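Local coordinates for putative branched-chain amino acid transport system substrate-binding protein (Rhodopseudomonas palustris, PDB 3TX6) that probably binds aromatic acids related to p-coumaric acid, as the periplasmic solute-binding component of an ABC transporter, at residues D250-D255 / N278-F283; G246-P251 / E266-Y271. All coordinates share one frame; numbering follows the deposited sequence. Where two conformers were deposited one is given.

How the contacts relate
Contact 1 and contact 2 have centres about 4 Å apart and start from the same stretch of chain, the loop between strand 242-245 and helix 261-275, sharing Asp250 and Pro251. Strand 242-245 belongs to the sheet that also holds strands 218-221 and 349-354 in this bilobed periplasmic binding protein. In contact 2 the loop is met first by helix 261-275; in contact 1 it is met farther along the chain by the turn that opens helix 282-304. The two are bound to each other as well, for Arg280 reaches the backbone of Met249 and Gln282 that of Gly246. One loop is therefore held by two successive helical elements, the second of which also touches the bound ligand.

Contact 1 (D250-D255 / N278-F283); sequences DPEGQD and NSRSQF. With ENO (3-(4-hydroxy-phenyl)pyruvic acid), chain D.
Arg280 meets Glu252 end-on in a two-pronged salt bridge, NH1 to OE1 at 2.9 Å and NH2 to OE2 at 3.0 Å. Both carboxylate oxygens use their syn lone pairs, and the end-on match within nearly one plane (6° apart) lets both bonds run almost straight. A bend in the glutamate chain (chi2 87°) turns its carboxylate toward the arginine; an arginine suits the opposite place because its parallel N-H pair matches two oxygens. The other donors are occupied too: NH1 also gives a bond to Met249 O, and NE is paired with Glu272, making Arg280 a link between two acids. Pro251 CD packs against NH1 at 3.6 Å and, lacking an N-H, competes for no acceptor. On the loop side, Asp250 OD1 takes the backbone N of Gly253 at 3.0 Å in an Asx motif, met from above the carboxylate plane.

Two residues on from Arg280, Gln282 NE2 donates to the phenolic O3 of 3-(4-hydroxy-phenyl)pyruvic acid at 3.0 Å, along a nearly linear path (176°). An amide suits this place because it gives and accepts at once: NE2 also bonds Gln117 OE1, while OE1 receives Gly246 N. Phe283 CE1 lies 3.8 Å from ligand C8, which sits at the edge of the phenylalanine ring. Gln282 thus offers the phenolic oxygen an uncharged donor, while His286, Ser199, Arg174 and Thr79 also bind the ligand; the guanidinium close by in sequence probably stays protonated among Glu252, Glu272 and the more distant Asp250, and eases the repulsion between these acids.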
ATOM      1  N   ASP A 250      -7.202   2.380  12.548  1.00 19.80           N
ATOM      2  CA  ASP A 250      -7.794   2.441  13.906  1.00 21.13           C
ATOM      3  C   ASP A 250      -6.778   2.285  15.026  1.00 20.68           C
ATOM      4  O   ASP A 250      -6.802   1.290  15.730  1.00 21.87           O
ATOM      5  CB  ASP A 250      -8.894   1.369  14.011  1.00 22.22           C
ATOM      6  CG  ASP A 250      -9.700   1.438  15.296  1.00 23.92           C
ATOM      7  OD1 ASP A 250      -9.666   2.450  15.993  1.00 23.85           O
ATOM      8  OD2 ASP A 250     -10.378   0.428  15.606  1.00 33.33           O
ATOM      9  N   PRO A 251      -5.927   3.309  15.247  1.00 19.47           N
ATOM     10  CA  PRO A 251      -5.007   3.206  16.368  1.00 17.75           C
ATOM     11  C   PRO A 251      -5.735   3.228  17.729  1.00 20.38           C
ATOM     12  O   PRO A 251      -5.277   2.615  18.714  1.00 22.52           O
ATOM     13  CB  PRO A 251      -4.104   4.434  16.205  1.00 17.87           C
ATOM     14  CG  PRO A 251      -4.203   4.745  14.753  1.00 21.15           C
ATOM     15  CD  PRO A 251      -5.618   4.458  14.387  1.00 20.15           C
ATOM     16  N   GLU A 252      -6.840   3.933  17.779  1.00 22.69           N
ATOM     17  CA  GLU A 252      -7.655   4.011  18.986  1.00 22.43           C
ATOM     18  C   GLU A 252      -8.085   2.618  19.483  1.00 21.18           C
ATOM     19  O   GLU A 252      -8.199   2.387  20.697  1.00 25.93           O
ATOM     20  CB  GLU A 252      -8.907   4.880  18.737  1.00 21.61           C
ATOM     21  CG  GLU A 252      -8.630   6.344  18.392  1.00 27.33           C
ATOM     22  CD  GLU A 252      -8.403   6.632  16.920  1.00 24.11           C
ATOM     23  OE1 GLU A 252      -8.270   5.717  16.080  1.00 26.59           O
ATOM     24  OE2 GLU A 252      -8.319   7.816  16.601  1.00 29.58           O
ATOM     25  N   GLY A 253      -8.341   1.707  18.547  1.00 23.58           N
ATOM     26  CA  GLY A 253      -8.820   0.362  18.854  1.00 23.96           C
ATOM     27  C   GLY A 253      -7.691  -0.591  19.254  1.00 22.11           C
ATOM     28  O   GLY A 253      -7.951  -1.707  19.690  1.00 26.77           O
ATOM     29  N   GLN A 254      -6.434  -0.157  19.080  1.00 22.36           N
ATOM     30  CA  GLN A 254      -5.290  -0.987  19.423  1.00 23.62           C
ATOM     31  C   GLN A 254      -5.020  -0.902  20.924  1.00 25.93           C
ATOM     32  O   GLN A 254      -5.317   0.105  21.581  1.00 27.84           O
ATOM     33  CB  GLN A 254      -4.041  -0.570  18.624  1.00 24.88           C
ATOM     34  CG  GLN A 254      -4.196  -0.706  17.108  1.00 25.15           C
ATOM     35  CD  GLN A 254      -3.054  -0.056  16.348  1.00 22.18           C
ATOM     36  OE1 GLN A 254      -1.931  -0.005  16.847  1.00 21.32           O
ATOM     37  NE2 GLN A 254      -3.344   0.516  15.177  1.00 23.24           N
ATOM     38  N   ASP A 255      -4.400  -1.951  21.463  1.00 33.04           N
ATOM     39  CA  ASP A 255      -3.894  -1.903  22.840  1.00 31.70           C
ATOM     40  C   ASP A 255      -2.649  -1.018  22.875  1.00 24.10           C
ATOM     41  O   ASP A 255      -1.975  -0.881  21.857  1.00 27.72           O
ATOM     42  CB  ASP A 255      -3.557  -3.304  23.308  1.00 33.84           C
ATOM     43  CG  ASP A 255      -4.783  -4.195  23.418  1.00 48.89           C
ATOM     44  OD1 ASP A 255      -5.840  -3.704  23.869  1.00 57.10           O
ATOM     45  OD2 ASP A 255      -4.698  -5.381  23.043  1.00 59.61           O
ATOM     46  N   ASN A 278     -11.370  12.056  10.387  1.00 20.64           N
ATOM     47  CA  ASN A 278     -11.471  10.872   9.528  1.00 20.20           C
ATOM     48  C   ASN A 278     -10.888  10.994   8.122  1.00 19.44           C
ATOM     49  O   ASN A 278     -11.258  10.245   7.224  1.00 22.21           O
ATOM     50  CB  ASN A 278     -12.891  10.390   9.434  1.00 25.63           C
ATOM     51  CG  ASN A 278     -13.203   9.481  10.544  1.00 38.38           C
ATOM     52  OD1 ASN A 278     -14.078   9.766  11.315  1.00 45.36           O
ATOM     53  ND2 ASN A 278     -12.409   8.391  10.685  1.00 42.27           N
ATOM     54  N   SER A 279      -9.915  11.868   7.984  1.00 17.10           N
ATOM     55  CA  SER A 279      -9.164  11.954   6.746  1.00 17.45           C
ATOM     56  C   SER A 279      -7.955  11.020   6.716  1.00 17.73           C
ATOM     57  O   SER A 279      -7.248  11.008   5.724  1.00 16.95           O
ATOM     58  CB  SER A 279      -8.721  13.394   6.411  1.00 18.16           C
ATOM     59  OG  SER A 279      -7.919  13.951   7.428  1.00 17.61           O
ATOM     60  N   ARG A 280      -7.746  10.225   7.771  1.00 17.27           N
ATOM     61  CA  ARG A 280      -6.679   9.208   7.778  1.00 17.56           C
ATOM     62  C   ARG A 280      -6.840   8.287   6.571  1.00 14.78           C
ATOM     63  O   ARG A 280      -7.944   8.057   6.090  1.00 16.42           O
ATOM     64  CB  ARG A 280      -6.777   8.403   9.046  1.00 16.90           C
ATOM     65  CG  ARG A 280      -8.077   7.579   9.187  1.00 17.76           C
ATOM     66  CD  ARG A 280      -8.273   6.968  10.554  1.00 20.14           C
ATOM     67  NE  ARG A 280      -8.369   7.978  11.589  1.00 18.97           N
ATOM     68  CZ  ARG A 280      -8.435   7.701  12.896  1.00 21.17           C
ATOM     69  NH1 ARG A 280      -8.448   6.436  13.296  1.00 21.72           N
ATOM     70  NH2 ARG A 280      -8.495   8.697  13.790  1.00 19.69           N
ATOM     71  N   SER A 281      -5.731   7.715   6.128  1.00 15.33           N
ATOM     72  CA  SER A 281      -5.722   6.745   5.035  1.00 15.05           C
ATOM     73  C   SER A 281      -4.600   5.726   5.177  1.00 15.28           C
ATOM     74  O   SER A 281      -3.548   5.982   5.750  1.00 16.55           O
ATOM     75  CB  SER A 281      -5.658   7.415   3.660  1.00 16.76           C
ATOM     76  OG  SER A 281      -4.435   8.101   3.485  1.00 16.11           O
ATOM     77  N   GLN A 282      -4.861   4.595   4.556  1.00 16.19           N
ATOM     78  CA  GLN A 282      -3.848   3.579   4.216  1.00 15.81           C
ATOM     79  C   GLN A 282      -2.622   4.211   3.592  1.00 13.78           C
ATOM     80  O   GLN A 282      -1.493   3.838   3.902  1.00 14.60           O
ATOM     81  CB  GLN A 282      -4.478   2.589   3.230  1.00 14.87           C
ATOM     82  CG  GLN A 282      -3.609   1.445   2.718  1.00 14.79           C
ATOM     83  CD  GLN A 282      -3.339   0.336   3.717  1.00 14.73           C
ATOM     84  OE1 GLN A 282      -3.912   0.307   4.820  1.00 16.53           O
ATOM     85  NE2 GLN A 282      -2.469  -0.585   3.322  1.00 19.12           N
ATOM     86  N   PHE A 283      -2.860   5.160   2.703  1.00 14.91           N
ATOM     87  CA  PHE A 283      -1.824   5.658   1.771  1.00 13.30           C
ATOM     88  C   PHE A 283      -0.890   6.687   2.412  1.00 12.27           C
ATOM     89  O   PHE A 283       0.348   6.585   2.312  1.00 14.18           O
ATOM     90  CB  PHE A 283      -2.525   6.190   0.502  1.00 13.46           C
ATOM     91  CG  PHE A 283      -3.544   5.212   0.016  1.00 14.10           C
ATOM     92  CD1 PHE A 283      -3.139   3.985  -0.426  1.00 17.10           C
ATOM     93  CD2 PHE A 283      -4.918   5.482   0.085  1.00 16.14           C
ATOM     94  CE1 PHE A 283      -4.060   3.018  -0.760  1.00 16.84           C
ATOM     95  CE2 PHE A 283      -5.853   4.516  -0.280  1.00 18.21           C
ATOM     96  CZ  PHE A 283      -5.419   3.269  -0.710  1.00 18.37           C
TER
HETATM   97  O4  ENO D 386      -0.897  -1.064  -5.772  1.00 19.20           O
HETATM   98  C9  ENO D 386      -1.588   0.739  -2.961  1.00 16.67           C
HETATM   99  C8  ENO D 386      -1.223   0.675  -1.632  1.00 17.51           C
HETATM  100  C7  ENO D 386      -1.722  -0.333  -0.792  1.00 17.59           C
HETATM  101  C6  ENO D 386      -2.512  -1.320  -1.349  1.00 16.77           C
HETATM  102  C5  ENO D 386      -2.904  -1.259  -2.683  1.00 18.95           C
HETATM  103  C4  ENO D 386      -2.431  -0.230  -3.516  1.00 16.72           C
HETATM  104  O3  ENO D 386      -1.301  -0.363   0.532  1.00 25.70           O
HETATM  105  C3  ENO D 386      -2.898  -0.111  -4.940  1.00 20.31           C
HETATM  106  C2  ENO D 386      -2.046  -0.660  -6.019  1.00 19.53           C
HETATM  107  C1  ENO D 386      -2.561  -0.585  -7.378  1.00 19.53           C
HETATM  108  O2  ENO D 386      -1.826  -0.996  -8.300  1.00 18.36           O
HETATM  109  O1  ENO D 386      -3.719  -0.125  -7.612  1.00 20.01           O

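Contact 2 (G246-P251 / E266-Y271); sequences GPVMDP and ELNTAY
The short 3-10 turn at 247-249 lies beside helix 261-275, with the CA atoms of Val248 and Asn268 7.8 Å apart. Between them Asn268 ND2 donates to Val248 O at 2.9 Å, the donor placed nearly along the C=O axis (163°) and the oxygen close to the amide plane. Asn268 CG stands anti to its carbonyl carbon (chi1 -67°), which carries the amide out from the helix toward the loop. The other end of that amide, OD1, rests 3.6 Å from Val248 CG2, and Pro251 CD lies 3.5 Å from ND2. The loop leaves strand 242-245 of one lobe, and the chain goes on to helices 261-275 and 282-304; this is consistent with one of the interlobe crossings of the type I periplasmic binding fold. An aspartate in place of Asn268 would probably deprive Val248 O of its donor and set a carboxylate oxygen facing it. Next to the polar bond, Val248 CG2 and Leu267 CD2 meet at 4.2 Å. Both these branched apolar side chains also touch Ala285 of helix 282-304, whose small side chain probably helps loop and helices to come close, while Val248 N is bonded to Gln330 OE1.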
ATOM      1  N   GLY A 246      -4.354  -1.781   6.793  1.00 18.14           N
ATOM      2  CA  GLY A 246      -3.351  -1.551   7.796  1.00 18.56           C
ATOM      3  C   GLY A 246      -3.992  -1.030   9.074  1.00 17.78           C
ATOM      4  O   GLY A 246      -5.086  -0.462   9.052  1.00 18.80           O
ATOM      5  N   PRO A 247      -3.297  -1.195  10.198  1.00 19.01           N
ATOM      6  CA  PRO A 247      -3.802  -0.812  11.522  1.00 17.88           C
ATOM      7  C   PRO A 247      -3.917   0.682  11.731  1.00 18.22           C
ATOM      8  O   PRO A 247      -4.534   1.141  12.699  1.00 19.15           O
ATOM      9  CB  PRO A 247      -2.822  -1.472  12.484  1.00 19.92           C
ATOM     10  CG  PRO A 247      -1.583  -1.703  11.692  1.00 20.07           C
ATOM     11  CD  PRO A 247      -2.039  -1.969  10.289  1.00 19.31           C
ATOM     12  N   VAL A 248      -3.294   1.464  10.853  1.00 16.22           N
ATOM     13  CA  VAL A 248      -3.372   2.929  10.953  1.00 14.82           C
ATOM     14  C   VAL A 248      -4.794   3.419  10.857  1.00 19.36           C
ATOM     15  O   VAL A 248      -5.095   4.535  11.263  1.00 19.23           O
ATOM     16  CB  VAL A 248      -2.529   3.652   9.832  1.00 14.82           C
ATOM     17  CG1 VAL A 248      -3.194   3.549   8.439  1.00 17.51           C
ATOM     18  CG2 VAL A 248      -2.216   5.097  10.256  1.00 17.98           C
HETATM   19  N   MSE A 249      -5.673   2.610  10.309  1.00 18.71           N
HETATM   20  CA  MSE A 249      -7.039   3.056  10.196  1.00 17.74           C
HETATM   21  C   MSE A 249      -7.731   3.086  11.547  1.00 20.86           C
HETATM   22  O   MSE A 249      -8.748   3.788  11.697  1.00 22.44           O
HETATM   23  CB  MSE A 249      -7.816   2.206   9.213  1.00 19.42           C
HETATM   24  CG  MSE A 249      -7.357   2.434   7.777  1.00 18.65           C
HETATM   25 SE   MSE A 249      -7.688   4.242   7.080  1.00 22.12          SE
HETATM   26  CE  MSE A 249      -9.606   3.974   6.729  1.00 20.70           C
ATOM     27  N   ASP A 250      -7.202   2.380  12.548  1.00 19.80           N
ATOM     28  CA  ASP A 250      -7.794   2.441  13.906  1.00 21.13           C
ATOM     29  C   ASP A 250      -6.778   2.285  15.026  1.00 20.68           C
ATOM     30  O   ASP A 250      -6.802   1.290  15.730  1.00 21.87           O
ATOM     31  CB  ASP A 250      -8.894   1.369  14.011  1.00 22.22           C
ATOM     32  CG  ASP A 250      -9.700   1.438  15.296  1.00 23.92           C
ATOM     33  OD1 ASP A 250      -9.666   2.450  15.993  1.00 23.85           O
ATOM     34  OD2 ASP A 250     -10.378   0.428  15.606  1.00 33.33           O
ATOM     35  N   PRO A 251      -5.927   3.309  15.247  1.00 19.47           N
ATOM     36  CA  PRO A 251      -5.007   3.206  16.368  1.00 17.75           C
ATOM     37  C   PRO A 251      -5.735   3.228  17.729  1.00 20.38           C
ATOM     38  O   PRO A 251      -5.277   2.615  18.714  1.00 22.52           O
ATOM     39  CB  PRO A 251      -4.104   4.434  16.205  1.00 17.87           C
ATOM     40  CG  PRO A 251      -4.203   4.745  14.753  1.00 21.15           C
ATOM     41  CD  PRO A 251      -5.618   4.458  14.387  1.00 20.15           C
ATOM     42  N   GLU A 266       0.348   9.402  16.001  0.50 17.15           N
ATOM     43  CA  GLU A 266       1.107  10.583  15.599  0.50 17.10           C
ATOM     44  C   GLU A 266       0.667  11.043  14.222  0.50 18.89           C
ATOM     45  O   GLU A 266       0.358  12.208  14.030  0.50 18.69           O
ATOM     46  CB  GLU A 266       2.637  10.345  15.590  0.50 18.19           C
ATOM     47  CG  GLU A 266       3.258  10.165  16.965  0.50 19.93           C
ATOM     48  CD  GLU A 266       4.708   9.738  16.938  0.50 21.77           C
ATOM     49  OE1 GLU A 266       5.248   9.471  15.842  0.50 23.14           O
ATOM     50  OE2 GLU A 266       5.305   9.637  18.025  0.50 25.47           O
ATOM     51  N   LEU A 267       0.677  10.133  13.249  1.00 16.41           N
ATOM     52  CA  LEU A 267       0.322  10.523  11.888  1.00 16.44           C
ATOM     53  C   LEU A 267      -1.121  11.016  11.809  1.00 16.61           C
ATOM     54  O   LEU A 267      -1.397  12.064  11.250  1.00 17.88           O
ATOM     55  CB  LEU A 267       0.463   9.384  10.913  1.00 15.37           C
ATOM     56  CG  LEU A 267      -0.161   9.561   9.521  1.00 14.84           C
ATOM     57  CD1 LEU A 267       0.424  10.756   8.768  1.00 16.78           C
ATOM     58  CD2 LEU A 267       0.057   8.251   8.770  1.00 14.97           C
ATOM     59  N   ASN A 268      -2.041  10.234  12.346  1.00 16.41           N
ATOM     60  CA  ASN A 268      -3.428  10.610  12.243  1.00 16.57           C
ATOM     61  C   ASN A 268      -3.765  11.950  12.959  1.00 17.65           C
ATOM     62  O   ASN A 268      -4.506  12.772  12.425  1.00 17.46           O
ATOM     63  CB  ASN A 268      -4.351   9.483  12.731  1.00 17.02           C
ATOM     64  CG  ASN A 268      -4.318   8.281  11.838  1.00 17.56           C
ATOM     65  OD1 ASN A 268      -3.787   8.336  10.734  1.00 18.44           O
ATOM     66  ND2 ASN A 268      -4.951   7.197  12.278  1.00 19.32           N
ATOM     67  N   THR A 269      -3.213  12.190  14.139  1.00 17.18           N
ATOM     68  CA  THR A 269      -3.438  13.468  14.816  1.00 18.41           C
ATOM     69  C   THR A 269      -2.980  14.612  13.901  1.00 20.63           C
ATOM     70  O   THR A 269      -3.687  15.588  13.707  1.00 20.21           O
ATOM     71  CB  THR A 269      -2.744  13.493  16.190  1.00 21.25           C
ATOM     72  OG1 THR A 269      -3.292  12.446  16.986  1.00 25.53           O
ATOM     73  CG2 THR A 269      -2.949  14.807  16.844  1.00 26.56           C
ATOM     74  N   ALA A 270      -1.803  14.473  13.317  1.00 19.61           N
ATOM     75  CA  ALA A 270      -1.233  15.527  12.478  1.00 17.18           C
ATOM     76  C   ALA A 270      -2.079  15.713  11.190  1.00 16.70           C
ATOM     77  O   ALA A 270      -2.456  16.823  10.828  1.00 18.85           O
ATOM     78  CB  ALA A 270       0.207  15.210  12.134  1.00 20.52           C
ATOM     79  N   TYR A 271      -2.344  14.608  10.500  1.00 17.17           N
ATOM     80  CA  TYR A 271      -3.026  14.658   9.219  1.00 16.60           C
ATOM     81  C   TYR A 271      -4.459  15.176   9.416  1.00 16.00           C
ATOM     82  O   TYR A 271      -4.931  16.011   8.649  1.00 16.95           O
ATOM     83  CB  TYR A 271      -3.039  13.258   8.553  1.00 15.78           C
ATOM     84  CG  TYR A 271      -3.298  13.329   7.059  1.00 14.09           C
ATOM     85  CD1 TYR A 271      -4.605  13.543   6.565  1.00 14.51           C
ATOM     86  CD2 TYR A 271      -2.271  13.298   6.144  1.00 13.97           C
ATOM     87  CE1 TYR A 271      -4.853  13.668   5.204  1.00 14.96           C
ATOM     88  CE2 TYR A 271      -2.514  13.427   4.810  1.00 15.68           C
ATOM     89  CZ  TYR A 271      -3.814  13.659   4.339  1.00 14.79           C
ATOM     90  OH  TYR A 271      -4.031  13.822   2.973  1.00 14.84           O
TER